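PDB 5Z69: DNA replication and repair protein RecF from Caldanaerobacter subterraneus subsp. tengcongensis, which probably binds ATP and single-stranded DNA as a recombination mediator of the RecFOR pathway, serving DNA repair, DNA replication and the SOS response. Local coordinates for residues Val203-Asn206 against Tyr207-Leu211; Lys210-Asn213 against Ser214-Phe218; Val287-Gln291 against Gly292-Thr296. All coordinates share one frame; numbering follows the deposited sequence. Where two conformers were deposited one is given.

Interactions 1 and 2 are overlapping stretches of one long helix, 186-222; they share Lys210 and Leu211, and their centres lie about 10 Å apart. Interaction 3 comes later in the chain, where a loop turns into helix 291-313. Its centre is about 17 Å from that of interaction 2 and 23 Å from that of interaction 1, with nearest atoms about 7 and 11 Å away. The two helices nevertheless pack together, since Leu211, Met215 and Phe218 rest on Ser304 of helix 291-313. All three contacts lie away from the bound ATP analogue (phosphothiophosphoric acid-adenylate ester) and the predicted P-loop, Gly37-Ser44. Ser289-Gln293 resembles the LSGGQ-like ABC-ATPase signature, which in relatives faces the partner subunit's nucleotide.

Interaction 1 of 3, residues Val203-Asn206 against Tyr207-Leu211; sequences VRNN and YLEKL
Asn205 and Glu209 stand one turn apart on helix 186-222, an i to i+4 pair within a regular alpha-helix. Asn205 ND2 comes to 3.4 Å from Glu209 OE1, yet at a poor angle and with amide and carboxylate planes turned 58° apart, so the approach is polar but not a hydrogen bond. Glu209 CG sits beside its own backbone N (chi1 -82°), which leads the extended chain back past Asn205 O. That carbonyl is held by Glu209 N at 2.8 Å in a nearly straight bond (170°). The same ladder joins Tyr207 N to Val203 O at 3.0 Å and Leu208 N to Arg204 O at 2.9 Å.

The buried face suits other residue types. The Tyr207 side chain touches Leu144 and Cys147 of helix 137-151 and Ile308 of helix 291-313, while Leu208 meets Tyr231. Arg204 spreads its guanidinium between Asp145 and Glu274, with further hydrogen bonds to Pro271 O and Tyr155 OH; the two carboxylates would balance the charge of this buried side chain. Lys210, at the exposed edge, reaches Glu312 in a salt bridge. Its own N bonds Asn206 O at 3.2 Å, and its CG lies 3.5 Å from that same oxygen.

Interaction 2 of 3, residues Lys210-Asn213 against Ser214-Phe218; sequences KLKN and SMSKF
Near the end of helix 186-222, Ser216 bends its hydroxyl back to the carbonyl of Lys212 one turn earlier, the familiar bond of a helical serine to the i-4 backbone oxygen. Ser216 OG is placed beside its own backbone N (chi1 -73°) and gives a hydrogen bond of 3.0 Å to Lys212 O, standing above the carbonyl plane by 43°. Ser216 N holds the same oxygen at 2.8 Å, nearly in line with the C=O bond, so the two donors approach in different directions. A serine suits the place because its short arm can turn inward to the helix.

Lys212 does not extend. Its chain bends at chi2, chi3 and chi4 and curls toward Asn213, whose OD1 receives NZ at 2.7 Å from above the amide plane; Glu209 O adds a weak bond.

On the buried face, Leu211 and Met215 form an apolar i to i+4 pair. The leucine branch point CG touches Met215 SD at 3.7 Å, and Leu211 CD1 meets Met215 CG at the same distance of 3.7 Å. With chi1 at -73°, the methionine chain starts back along the helix and then bends at chi3. Both side chains touch Ser304 of helix 291-313, and Leu211 also meets Ile229 of strand 227-232; a flexible thioether chain can follow the leucine branch here.

The next flank is mixed: Lys217 NZ makes a salt bridge to Glu307, and its CE lies 3.5 Å above the centre of the Phe218 ring. The chemistry thus divides the helix: thioether and leucine methyls fill the interior, while the Glu307 carboxylate would partly offset the charge of Lys217.

Interaction 3 of 3, residues Val287-Gln291 against Gly292-Thr296; sequences VYSSQ and GQKRT
Ser290 O, the carbonyl of the N-cap residue of helix 291-313, takes a weak bond from Lys294 N at 3.4 Å, and Lys294 CG lies 3.0 Å from it. Gln291 O receives Arg295 N in another weak bond, so the first backbone bonds of the helix are long. Within the first turn, Gly292 O is gripped twice by Thr296: the backbone N and the hydroxyl OG1 each reach it at 3.1 Å, from opposite faces of its carbonyl plane.

Two side chains fold back over the preceding loop. Lys294 leaves its backbone with CG beside N (chi1 -70°), and its methylenes run past Ser290 O. Gln293 lies against both serines, its CG 3.4 Å from Ser289 CB and its OE1 3.3 Å from Ser290 CB. Putting an alanine at Gln293 would remove this CG and amide, and is likely to leave one flank of the two serines uncovered and the loop freer to shift. Ser289 OG turns elsewhere, to Ser285 O, which ties the loop to its own start. Serine is a common N-cap residue.

The loop follows strand 283-284, and Tyr288 packs on Lys134 of the second subunit, consistent with a signature-like sequence facing the partner. Arg295 makes a salt bridge to Glu327, while Lys294 rests on Ile130 and, in helix 131-134 of its own chain, on Ile133 and Lys134.

Interaction 1 of 3, residues Val203-Asn206 against Tyr207-Leu211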
# COMPACT_ATOMS: atom_id res chain seq x y z
N VAL A 203 11.15 10.25 10.38
CA VAL A 203 12.47 10.23 9.78
C VAL A 203 12.50 9.43 8.48
O VAL A 203 13.19 9.82 7.52
CB VAL A 203 13.51 9.65 10.76
CG1 VAL A 203 14.86 9.47 10.05
CG2 VAL A 203 13.64 10.56 11.97
N ARG A 204 11.78 8.32 8.44
CA ARG A 204 11.69 7.55 7.21
C ARG A 204 11.15 8.41 6.07
O ARG A 204 11.63 8.32 4.94
CB ARG A 204 10.82 6.31 7.38
CG ARG A 204 11.50 5.16 8.10
CD ARG A 204 10.58 3.95 8.16
NE ARG A 204 11.25 2.84 8.81
CZ ARG A 204 10.70 1.65 9.04
NH1 ARG A 204 9.44 1.41 8.68
NH2 ARG A 204 11.41 0.71 9.65
N ASN A 205 10.15 9.24 6.39
CA ASN A 205 9.58 10.15 5.40
C ASN A 205 10.61 11.17 4.92
O ASN A 205 10.73 11.41 3.71
CB ASN A 205 8.38 10.90 5.97
CG ASN A 205 7.59 11.65 4.88
OD1 ASN A 205 6.97 11.03 4.02
ND2 ASN A 205 7.65 12.96 4.92
N ASN A 206 11.33 11.77 5.86
CA ASN A 206 12.40 12.70 5.50
C ASN A 206 13.39 12.07 4.51
O ASN A 206 13.80 12.70 3.55
CB ASN A 206 13.16 13.18 6.74
CG ASN A 206 12.28 13.90 7.74
OD1 ASN A 206 12.55 13.87 8.95
ND2 ASN A 206 11.22 14.55 7.26
N TYR A 207 13.75 10.81 4.76
CA TYR A 207 14.75 10.15 3.92
C TYR A 207 14.13 9.81 2.55
O TYR A 207 14.78 9.97 1.51
CB TYR A 207 15.30 8.86 4.59
CG TYR A 207 16.40 8.22 3.78
CD1 TYR A 207 17.74 8.51 4.04
CD2 TYR A 207 16.11 7.33 2.75
CE1 TYR A 207 18.76 7.93 3.28
CE2 TYR A 207 17.11 6.76 1.99
CZ TYR A 207 18.44 7.06 2.27
OH TYR A 207 19.46 6.51 1.52
N LEU A 208 12.90 9.31 2.56
CA LEU A 208 12.24 8.93 1.33
C LEU A 208 12.01 10.17 0.42
O LEU A 208 12.14 10.06 -0.81
CB LEU A 208 10.93 8.20 1.63
CG LEU A 208 11.14 6.78 2.16
CD1 LEU A 208 9.84 6.26 2.63
CD2 LEU A 208 11.75 5.82 1.15
N GLU A 209 11.69 11.32 1.03
CA GLU A 209 11.68 12.61 0.32
C GLU A 209 12.98 12.84 -0.40
O GLU A 209 12.99 13.09 -1.60
CB GLU A 209 11.49 13.78 1.29
CG GLU A 209 10.05 14.08 1.73
CD GLU A 209 9.97 15.41 2.45
OE1 GLU A 209 9.51 15.44 3.61
OE2 GLU A 209 10.37 16.43 1.83
N LYS A 210 14.08 12.77 0.34
CA LYS A 210 15.40 12.95 -0.27
C LYS A 210 15.69 11.87 -1.30
O LYS A 210 16.24 12.16 -2.35
CB LYS A 210 16.49 12.95 0.80
CG LYS A 210 16.42 14.15 1.70
CD LYS A 210 17.37 14.02 2.88
CE LYS A 210 17.40 15.31 3.68
NZ LYS A 210 18.02 15.12 5.01
N LEU A 211 15.29 10.64 -0.99
CA LEU A 211 15.51 9.53 -1.91
C LEU A 211 14.81 9.81 -3.24
O LEU A 211 15.40 9.65 -4.30
CB LEU A 211 15.00 8.21 -1.30
CG LEU A 211 15.22 6.99 -2.20
CD1 LEU A 211 16.72 6.86 -2.46
CD2 LEU A 211 14.67 5.70 -1.60

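Interaction 2 of 3, residues Lys210-Asn213 against Ser214-Phe218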
# COMPACT_ATOMS: atom_id res chain seq x y z
N LYS A 210 14.08 12.77 0.34
CA LYS A 210 15.40 12.95 -0.27
C LYS A 210 15.69 11.87 -1.30
O LYS A 210 16.24 12.16 -2.35
CB LYS A 210 16.49 12.95 0.80
CG LYS A 210 16.42 14.15 1.70
CD LYS A 210 17.37 14.02 2.88
CE LYS A 210 17.40 15.31 3.68
NZ LYS A 210 18.02 15.12 5.01
N LEU A 211 15.29 10.64 -0.99
CA LEU A 211 15.51 9.53 -1.91
C LEU A 211 14.81 9.81 -3.24
O LEU A 211 15.40 9.65 -4.30
CB LEU A 211 15.00 8.21 -1.30
CG LEU A 211 15.22 6.99 -2.20
CD1 LEU A 211 16.72 6.86 -2.46
CD2 LEU A 211 14.67 5.70 -1.60
N LYS A 212 13.55 10.23 -3.18
CA LYS A 212 12.80 10.49 -4.41
C LYS A 212 13.45 11.61 -5.25
O LYS A 212 13.68 11.44 -6.45
CB LYS A 212 11.34 10.82 -4.07
CG LYS A 212 10.37 10.78 -5.26
CD LYS A 212 10.16 12.15 -5.86
CE LYS A 212 9.59 13.11 -4.84
NZ LYS A 212 10.65 13.84 -4.08
N ASN A 213 13.79 12.74 -4.62
CA ASN A 213 14.49 13.83 -5.31
C ASN A 213 15.76 13.39 -6.03
O ASN A 213 15.95 13.69 -7.21
CB ASN A 213 14.90 14.94 -4.33
CG ASN A 213 13.72 15.58 -3.64
OD1 ASN A 213 12.62 15.63 -4.17
ND2 ASN A 213 13.97 16.10 -2.43
N SER A 214 16.63 12.70 -5.31
CA SER A 214 17.90 12.27 -5.87
C SER A 214 17.71 11.22 -6.95
O SER A 214 18.37 11.25 -7.98
CB SER A 214 18.83 11.74 -4.77
OG SER A 214 20.11 11.48 -5.30
N MET A 215 16.80 10.28 -6.71
CA MET A 215 16.57 9.23 -7.70
C MET A 215 15.93 9.77 -8.97
O MET A 215 16.19 9.25 -10.05
CB MET A 215 15.66 8.14 -7.15
CG MET A 215 16.26 7.22 -6.14
SD MET A 215 14.98 6.01 -5.74
CE MET A 215 15.20 4.78 -6.99
N SER A 216 15.06 10.77 -8.83
CA SER A 216 14.41 11.39 -9.99
C SER A 216 15.44 12.06 -10.87
O SER A 216 15.34 12.04 -12.09
CB SER A 216 13.36 12.41 -9.56
OG SER A 216 12.21 11.79 -9.04
N LYS A 217 16.44 12.65 -10.22
CA LYS A 217 17.54 13.27 -10.93
C LYS A 217 18.31 12.21 -11.72
O LYS A 217 18.53 12.37 -12.92
CB LYS A 217 18.45 14.02 -9.95
CG LYS A 217 19.52 14.91 -10.59
CD LYS A 217 20.84 14.17 -10.84
CE LYS A 217 21.38 13.51 -9.57
NZ LYS A 217 21.83 14.49 -8.53
N PHE A 218 18.72 11.13 -11.06
CA PHE A 218 19.52 10.11 -11.73
C PHE A 218 18.75 9.38 -12.83
O PHE A 218 19.27 9.15 -13.92
CB PHE A 218 20.06 9.10 -10.71
CG PHE A 218 21.20 9.62 -9.88
CD1 PHE A 218 22.44 9.88 -10.46
CD2 PHE A 218 21.05 9.86 -8.52
CE1 PHE A 218 23.49 10.36 -9.70
CE2 PHE A 218 22.10 10.35 -7.76
CZ PHE A 218 23.32 10.61 -8.36

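Interaction 3 of 3, residues Val287-Gln291 against Gly292-Thr296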
# COMPACT_ATOMS: atom_id res chain seq x y z
N VAL A 287 6.19 -4.77 -10.28
CA VAL A 287 5.37 -5.67 -11.10
C VAL A 287 5.24 -5.27 -12.58
O VAL A 287 5.30 -6.13 -13.46
CB VAL A 287 3.95 -5.80 -10.50
CG1 VAL A 287 3.95 -6.81 -9.35
CG2 VAL A 287 3.43 -4.45 -10.04
N TYR A 288 5.09 -3.97 -12.85
CA TYR A 288 4.74 -3.51 -14.19
C TYR A 288 5.92 -3.30 -15.13
O TYR A 288 5.73 -2.92 -16.29
CB TYR A 288 3.95 -2.21 -14.11
CG TYR A 288 2.54 -2.36 -13.58
CD1 TYR A 288 1.68 -3.31 -14.10
CD2 TYR A 288 2.09 -1.56 -12.54
CE1 TYR A 288 0.39 -3.46 -13.61
CE2 TYR A 288 0.81 -1.70 -12.04
CZ TYR A 288 -0.04 -2.65 -12.57
OH TYR A 288 -1.31 -2.78 -12.07
N SER A 289 7.14 -3.53 -14.67
CA SER A 289 8.28 -3.26 -15.54
C SER A 289 9.15 -4.47 -15.82
O SER A 289 9.05 -5.50 -15.16
CB SER A 289 9.14 -2.14 -14.93
OG SER A 289 9.79 -2.57 -13.75
N SER A 290 10.03 -4.35 -16.81
CA SER A 290 10.94 -5.42 -17.15
C SER A 290 12.22 -5.42 -16.31
O SER A 290 12.31 -4.73 -15.30
CB SER A 290 11.30 -5.35 -18.65
OG SER A 290 12.32 -6.28 -18.97
N GLN A 291 13.18 -6.21 -16.75
CA GLN A 291 14.42 -6.39 -16.02
C GLN A 291 15.44 -5.32 -16.39
O GLN A 291 16.43 -5.11 -15.69
CB GLN A 291 14.98 -7.78 -16.28
CG GLN A 291 16.15 -8.17 -15.42
CD GLN A 291 15.76 -9.11 -14.30
OE1 GLN A 291 14.62 -9.12 -13.84
NE2 GLN A 291 16.72 -9.90 -13.84
N GLY A 292 15.20 -4.65 -17.51
CA GLY A 292 16.06 -3.56 -17.92
C GLY A 292 15.94 -2.43 -16.93
O GLY A 292 16.93 -1.93 -16.39
N GLN A 293 14.70 -2.04 -16.66
CA GLN A 293 14.45 -0.87 -15.84
C GLN A 293 14.55 -1.14 -14.34
O GLN A 293 14.79 -0.22 -13.57
CB GLN A 293 13.07 -0.30 -16.16
CG GLN A 293 12.06 -1.35 -16.48
CD GLN A 293 11.63 -1.31 -17.93
OE1 GLN A 293 12.07 -2.12 -18.74
NE2 GLN A 293 10.76 -0.36 -18.26
N LYS A 294 14.37 -2.39 -13.93
CA LYS A 294 14.58 -2.76 -12.54
C LYS A 294 16.05 -2.61 -12.20
O LYS A 294 16.42 -2.10 -11.14
CB LYS A 294 14.13 -4.19 -12.26
CG LYS A 294 12.63 -4.41 -12.29
CD LYS A 294 12.30 -5.84 -11.89
CE LYS A 294 10.80 -6.08 -11.88
NZ LYS A 294 10.27 -6.09 -13.26
N ARG A 295 16.90 -3.09 -13.10
CA ARG A 295 18.34 -2.97 -12.96
C ARG A 295 18.74 -1.50 -12.97
O ARG A 295 19.68 -1.09 -12.29
CB ARG A 295 19.05 -3.76 -14.07
CG ARG A 295 20.32 -3.11 -14.59
CD ARG A 295 20.41 -3.29 -16.10
NE ARG A 295 21.51 -4.17 -16.50
CZ ARG A 295 21.71 -4.61 -17.73
NH1 ARG A 295 20.87 -4.25 -18.71
NH2 ARG A 295 22.73 -5.41 -18.00
N THR A 296 18.02 -0.71 -13.75
CA THR A 296 18.28 0.72 -13.84
C THR A 296 17.84 1.42 -12.56
O THR A 296 18.57 2.26 -12.00
CB THR A 296 17.58 1.33 -15.06
OG1 THR A 296 18.21 0.85 -16.25
CG2 THR A 296 17.65 2.85 -15.02